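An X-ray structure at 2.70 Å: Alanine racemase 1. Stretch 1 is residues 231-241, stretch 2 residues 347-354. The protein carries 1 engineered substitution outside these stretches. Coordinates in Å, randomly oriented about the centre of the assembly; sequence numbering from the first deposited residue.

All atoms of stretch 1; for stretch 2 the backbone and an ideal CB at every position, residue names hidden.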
ATOM      1  N   GLY A 231       6.086  18.000   5.060  1.00 45.25           N
ATOM      2  CA  GLY A 231       5.264  19.095   4.551  1.00 44.68           C
ATOM      3  C   GLY A 231       3.806  19.079   4.960  1.00 44.00           C
ATOM      4  O   GLY A 231       2.968  19.652   4.268  1.00 44.05           O
ATOM      5  N   ALA A 232       3.496  18.435   6.079  1.00 44.08           N
ATOM      6  CA  ALA A 232       2.123  18.383   6.576  1.00 44.82           C
ATOM      7  C   ALA A 232       2.073  18.516   8.095  1.00 45.69           C
ATOM      8  O   ALA A 232       3.063  18.295   8.786  1.00 44.66           O
ATOM      9  CB  ALA A 232       1.458  17.086   6.139  1.00 44.98           C
ATOM     10  N   TYR A 233       0.905  18.889   8.604  1.00 48.05           N
ATOM     11  CA  TYR A 233       0.681  18.982  10.039  1.00 50.13           C
ATOM     12  C   TYR A 233      -0.165  17.794  10.498  1.00 52.05           C
ATOM     13  O   TYR A 233      -0.936  17.241   9.710  1.00 51.59           O
ATOM     14  CB  TYR A 233      -0.005  20.305  10.382  1.00 50.04           C
ATOM     15  CG  TYR A 233       0.888  21.518  10.204  1.00 50.01           C
ATOM     16  CD1 TYR A 233       1.875  21.817  11.137  1.00 50.73           C
ATOM     17  CD2 TYR A 233       0.743  22.368   9.107  1.00 49.54           C
ATOM     18  CE1 TYR A 233       2.695  22.925  10.985  1.00 50.75           C
ATOM     19  CE2 TYR A 233       1.558  23.478   8.946  1.00 49.66           C
ATOM     20  CZ  TYR A 233       2.534  23.753   9.889  1.00 50.51           C
ATOM     21  OH  TYR A 233       3.354  24.853   9.749  1.00 49.97           O
ATOM     22  N   PRO A 234      -0.018  17.391  11.775  1.00 54.02           N
ATOM     23  CA  PRO A 234      -0.752  16.232  12.296  1.00 54.77           C
ATOM     24  C   PRO A 234      -2.246  16.477  12.510  1.00 55.86           C
ATOM     25  O   PRO A 234      -3.023  15.524  12.524  1.00 55.81           O
ATOM     26  CB  PRO A 234      -0.061  15.953  13.635  1.00 54.75           C
ATOM     27  CG  PRO A 234       0.499  17.268  14.054  1.00 54.77           C
ATOM     28  CD  PRO A 234       0.869  17.990  12.792  1.00 54.39           C
ATOM     29  N   SER A 235      -2.640  17.737  12.687  1.00 57.17           N
ATOM     30  CA  SER A 235      -4.042  18.083  12.904  1.00 58.00           C
ATOM     31  C   SER A 235      -4.274  19.565  12.606  1.00 60.09           C
ATOM     32  O   SER A 235      -3.380  20.259  12.111  1.00 59.12           O
ATOM     33  CB  SER A 235      -4.446  17.759  14.344  1.00 57.81           C
ATOM     34  OG  SER A 235      -3.827  18.649  15.258  1.00 58.23           O
ATOM     35  N   LYS A 236      -5.481  20.041  12.900  1.00 62.70           N
ATOM     36  CA  LYS A 236      -5.817  21.448  12.716  1.00 65.29           C
ATOM     37  C   LYS A 236      -5.608  22.282  13.983  1.00 65.52           C
ATOM     38  O   LYS A 236      -5.633  23.510  13.914  1.00 64.96           O
ATOM     39  CB  LYS A 236      -7.258  21.576  12.221  1.00 67.56           C
ATOM     40  CG  LYS A 236      -7.496  20.843  10.912  1.00 68.90           C
ATOM     41  CD  LYS A 236      -8.837  21.192  10.288  1.00 70.76           C
ATOM     42  CE  LYS A 236      -8.917  20.702   8.849  1.00 72.01           C
ATOM     43  NZ  LYS A 236      -8.678  19.235   8.725  1.00 71.78           N
ATOM     44  N   ARG A 237      -5.389  21.625  15.126  1.00 66.36           N
ATOM     45  CA  ARG A 237      -5.186  22.317  16.405  1.00 66.70           C
ATOM     46  C   ARG A 237      -3.700  22.474  16.759  1.00 66.25           C
ATOM     47  O   ARG A 237      -3.277  22.154  17.874  1.00 64.61           O
ATOM     48  CB  ARG A 237      -5.903  21.579  17.541  1.00 68.76           C
ATOM     49  CG  ARG A 237      -7.337  21.161  17.252  1.00 69.45           C
ATOM     50  CD  ARG A 237      -8.139  21.029  18.542  1.00 71.52           C
ATOM     51  NE  ARG A 237      -8.846  19.753  18.642  1.00 73.92           N
ATOM     52  CZ  ARG A 237      -9.947  19.427  17.964  1.00 74.97           C
ATOM     53  NH1 ARG A 237     -10.498  20.278  17.099  1.00 75.05           N
ATOM     54  NH2 ARG A 237     -10.499  18.231  18.148  1.00 75.04           N
ATOM     55  N   VAL A 238      -2.918  22.977  15.808  1.00 67.15           N
ATOM     56  CA  VAL A 238      -1.495  23.241  16.019  1.00 68.21           C
ATOM     57  C   VAL A 238      -1.181  24.649  15.523  1.00 70.27           C
ATOM     58  O   VAL A 238      -1.888  25.181  14.668  1.00 70.74           O
ATOM     59  CB  VAL A 238      -0.594  22.198  15.315  1.00 68.61           C
ATOM     60  CG1 VAL A 238      -0.884  20.802  15.845  1.00 68.66           C
ATOM     61  CG2 VAL A 238      -0.767  22.235  13.803  1.00 68.92           C
ATOM     62  N   GLU A 239      -0.120  25.245  16.059  1.00 73.40           N
ATOM     63  CA  GLU A 239       0.164  26.665  15.834  1.00 76.25           C
ATOM     64  C   GLU A 239       0.682  26.988  14.425  1.00 76.92           C
ATOM     65  O   GLU A 239       0.363  28.050  13.882  1.00 78.51           O
ATOM     66  CB  GLU A 239       1.122  27.191  16.908  1.00 76.86           C
ATOM     67  CG  GLU A 239       0.525  27.121  18.309  1.00 77.77           C
ATOM     68  CD  GLU A 239       1.375  27.796  19.368  1.00 78.58           C
ATOM     69  OE1 GLU A 239       2.539  28.146  19.082  1.00 79.27           O
ATOM     70  OE2 GLU A 239       0.871  27.973  20.498  1.00 79.28           O
ATOM     71  N   ARG A 240       1.469  26.081  13.844  1.00 73.69           N
ATOM     72  CA  ARG A 240       1.964  26.218  12.463  1.00 72.55           C
ATOM     73  C   ARG A 240       2.889  27.423  12.279  1.00 72.21           C
ATOM     74  O   ARG A 240       2.830  28.110  11.256  1.00 70.62           O
ATOM     75  CB  ARG A 240       0.800  26.288  11.450  1.00 71.51           C
ATOM     76  CG  ARG A 240      -0.204  25.147  11.560  1.00 71.48           C
ATOM     77  CD  ARG A 240      -1.328  25.252  10.534  1.00 69.87           C
ATOM     78  NE  ARG A 240      -2.194  24.067  10.569  1.00 67.76           N
ATOM     79  CZ  ARG A 240      -2.540  23.318   9.518  1.00 66.86           C
ATOM     80  NH1 ARG A 240      -2.130  23.610   8.285  1.00 65.50           N
ATOM     81  NH2 ARG A 240      -3.327  22.260   9.702  1.00 66.46           N
ATOM     82  N   LYS A 241       3.754  27.662  13.265  1.00 73.57           N
ATOM     83  CA  LYS A 241       4.677  28.801  13.225  1.00 74.55           C
ATOM     84  C   LYS A 241       5.864  28.550  12.279  1.00 72.70           C
ATOM     85  O   LYS A 241       6.587  29.485  11.920  1.00 70.76           O
ATOM     86  CB  LYS A 241       5.164  29.155  14.640  1.00 76.31           C
ATOM     87  CG  LYS A 241       6.353  28.347  15.147  1.00 78.87           C
ATOM     88  CD  LYS A 241       6.645  28.623  16.619  1.00 81.29           C
ATOM     89  CE  LYS A 241       6.103  27.533  17.537  1.00 81.78           C
ATOM     90  NZ  LYS A 241       4.623  27.377  17.448  1.00 82.25           N
ATOM     91  N   UNK A 347      -3.458  19.578  -1.833  1.00 44.20           N
ATOM     92  CA  UNK A 347      -2.551  19.169  -0.764  1.00 43.45           C
ATOM     93  C   UNK A 347      -2.899  17.787  -0.233  1.00 43.74           C
ATOM     94  O   UNK A 347      -4.025  17.309  -0.388  1.00 43.58           O
ATOM     95  CB  UNK A 347      -2.582  20.188   0.377  1.00 43.45           C
ATOM     96  N   UNK A 348      -1.911  17.157   0.390  1.00 44.16           N
ATOM     97  CA  UNK A 348      -2.114  15.891   1.080  1.00 45.15           C
ATOM     98  C   UNK A 348      -3.158  16.006   2.197  1.00 45.01           C
ATOM     99  O   UNK A 348      -3.884  15.051   2.462  1.00 45.47           O
ATOM    100  CB  UNK A 348      -0.786  15.394   1.655  1.00 45.15           C
ATOM    101  N   UNK A 349      -3.234  17.169   2.841  1.00 46.07           N
ATOM    102  CA  UNK A 349      -4.226  17.397   3.896  1.00 46.12           C
ATOM    103  C   UNK A 349      -5.652  17.456   3.338  1.00 45.07           C
ATOM    104  O   UNK A 349      -6.580  16.912   3.942  1.00 43.01           O
ATOM    105  CB  UNK A 349      -3.908  18.694   4.642  1.00 46.12           C
ATOM    106  N   UNK A 350      -5.820  18.117   2.192  1.00 44.54           N
ATOM    107  CA  UNK A 350      -7.119  18.163   1.514  1.00 44.11           C
ATOM    108  C   UNK A 350      -7.626  16.759   1.190  1.00 44.23           C
ATOM    109  O   UNK A 350      -8.810  16.468   1.368  1.00 44.96           O
ATOM    110  CB  UNK A 350      -7.020  18.991   0.231  1.00 44.11           C
ATOM    111  N   UNK A 351      -6.727  15.898   0.714  1.00 43.08           N
ATOM    112  CA  UNK A 351      -7.072  14.514   0.405  1.00 42.36           C
ATOM    113  C   UNK A 351      -7.459  13.745   1.668  1.00 41.61           C
ATOM    114  O   UNK A 351      -8.449  13.016   1.676  1.00 40.32           O
ATOM    115  CB  UNK A 351      -5.902  13.820  -0.296  1.00 42.36           C
ATOM    116  N   UNK A 352      -6.677  13.921   2.731  1.00 41.54           N
ATOM    117  CA  UNK A 352      -6.944  13.276   4.019  1.00 40.97           C
ATOM    118  C   UNK A 352      -8.311  13.661   4.590  1.00 40.90           C
ATOM    119  O   UNK A 352      -9.016  12.821   5.151  1.00 40.28           O
ATOM    120  CB  UNK A 352      -5.847  13.641   5.021  1.00 40.97           C
ATOM    121  N   UNK A 353      -8.676  14.933   4.441  1.00 41.68           N
ATOM    122  CA  UNK A 353      -9.974  15.423   4.902  1.00 41.81           C
ATOM    123  C   UNK A 353     -11.111  14.757   4.135  1.00 41.73           C
ATOM    124  O   UNK A 353     -12.044  14.232   4.741  1.00 41.84           O
ATOM    125  CB  UNK A 353     -10.056  16.943   4.751  1.00 41.81           C
ATOM    126  N   UNK A 354     -11.014  14.764   2.808  1.00 41.62           N
ATOM    127  CA  UNK A 354     -12.065  14.227   1.940  1.00 41.95           C
ATOM    128  C   UNK A 354     -12.439  12.774   2.264  1.00 40.74           C
ATOM    129  O   UNK A 354     -13.613  12.418   2.214  1.00 39.11           O
ATOM    130  CB  UNK A 354     -11.618  14.321   0.480  1.00 41.95           C
TER

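Position 347 lies just before a helix, with phi/psi of -65/158, and its CA-to-CB bond points toward stretch 1, although nothing there comes within 5.5 Å of the ideal CB. Its place in the chain is the better guide: the first turn of a helix leaves backbone NH groups without acceptors, so a short acceptor such as Ser, Thr, Asp or Asn suits an N-cap. The residue is Ser-347, and its OG accepts from the backbone N of 350 at 3.0 Å, a capping bond.

Position 348 begins the helix and also points toward stretch 1. What it meets there is a methyl group: the ideal CB is 5.3 Å from Ala-232 CB, a gap that leaves room for a little more carbon. Val, Ile, Leu or Met would be reasonable. Val-348, with chi1 at 66° (p), brings CG1 to 3.9 Å from Ala-232 CB, an apolar contact between two small side chains.

At position 349 the CB again points toward stretch 1, but no atom of that stretch lies within 5.5 Å of it. Beyond this space wait two cationic ends, Lys-236 NZ and Arg-240 NH2, so a long acid is the obvious choice; Gln could offer an acceptor but no charge. Glu-349 extends through chi1 and chi2 both near t, and its OE1 accepts from Arg-240 NH2 at 3.2 Å in a salt bridge, lying near the guanidinium plane at its edge. The same NH2 donates to Ser-235 O at 3.1 Å, so the arginine links its own loop to the helix. Lys-236 NZ, 4.0 Å from Glu-349 OE1, adds a long salt bridge.

Position 350 points away from stretch 1, leaving the choice broad. Ser-350 gives its backbone N to the cap. Positions 351 and 352 are out of reach and carry helical angles; stretch 1 does not discriminate among helix-compatible residues here. They are Met-351 and Ala-352, and Ala-352 N continues the helix by bonding to Val-348 O at 3.0 Å.

Position 353 points sideways, yet its ideal CB is only 4.8 Å from Lys-236 NZ. A short acid can turn to meet that charge, and Asn or Ser could offer a neutral acceptor. Asp-353 takes the charged option: with chi1 at -64° (m), its OD1 accepts from Lys-236 NZ at 3.1 Å, while the bond from NZ to OD2 is weak at 3.4 Å, both within one salt bridge.

Position 354 is out of reach, and many residues would serve; it is Lys-354.

Stretch 2 347-354: SVESMADK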
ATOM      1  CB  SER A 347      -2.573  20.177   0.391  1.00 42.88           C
ATOM      2  OG  SER A 347      -3.711  19.991   1.219  1.00 42.90           O
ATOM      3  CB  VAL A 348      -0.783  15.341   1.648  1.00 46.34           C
ATOM      4  CG1 VAL A 348      -0.233  16.239   2.755  1.00 46.16           C
ATOM      5  CG2 VAL A 348      -0.961  13.905   2.136  1.00 46.68           C
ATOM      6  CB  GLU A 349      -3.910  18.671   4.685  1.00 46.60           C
ATOM      7  CG  GLU A 349      -4.704  18.778   5.984  1.00 47.18           C
ATOM      8  CD  GLU A 349      -4.300  19.957   6.849  1.00 47.14           C
ATOM      9  OE1 GLU A 349      -4.855  20.088   7.966  1.00 46.52           O
ATOM     10  OE2 GLU A 349      -3.437  20.750   6.417  1.00 47.23           O
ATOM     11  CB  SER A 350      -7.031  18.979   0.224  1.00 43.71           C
ATOM     12  OG  SER A 350      -6.679  20.319   0.489  1.00 43.70           O
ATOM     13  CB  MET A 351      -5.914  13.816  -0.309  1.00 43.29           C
ATOM     14  CG  MET A 351      -6.186  12.352  -0.631  1.00 44.67           C
ATOM     15  SD  MET A 351      -5.264  11.732  -2.052  1.00 45.62           S
ATOM     16  CE  MET A 351      -6.196  12.476  -3.389  1.00 45.77           C
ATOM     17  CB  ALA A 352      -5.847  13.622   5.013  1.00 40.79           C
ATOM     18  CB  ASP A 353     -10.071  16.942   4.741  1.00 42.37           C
ATOM     19  CG  ASP A 353      -9.066  17.690   5.596  1.00 43.74           C
ATOM     20  OD1 ASP A 353      -8.456  17.074   6.494  1.00 44.21           O
ATOM     21  OD2 ASP A 353      -8.881  18.904   5.367  1.00 45.36           O
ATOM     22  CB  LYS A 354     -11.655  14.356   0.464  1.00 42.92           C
ATOM     23  CG  LYS A 354     -12.703  13.890  -0.549  1.00 43.57           C
ATOM     24  CD  LYS A 354     -13.924  14.801  -0.617  1.00 43.96           C
ATOM     25  CE  LYS A 354     -13.633  16.111  -1.336  1.00 44.35           C
ATOM     26  NZ  LYS A 354     -14.884  16.850  -1.668  1.00 44.71           N
TER
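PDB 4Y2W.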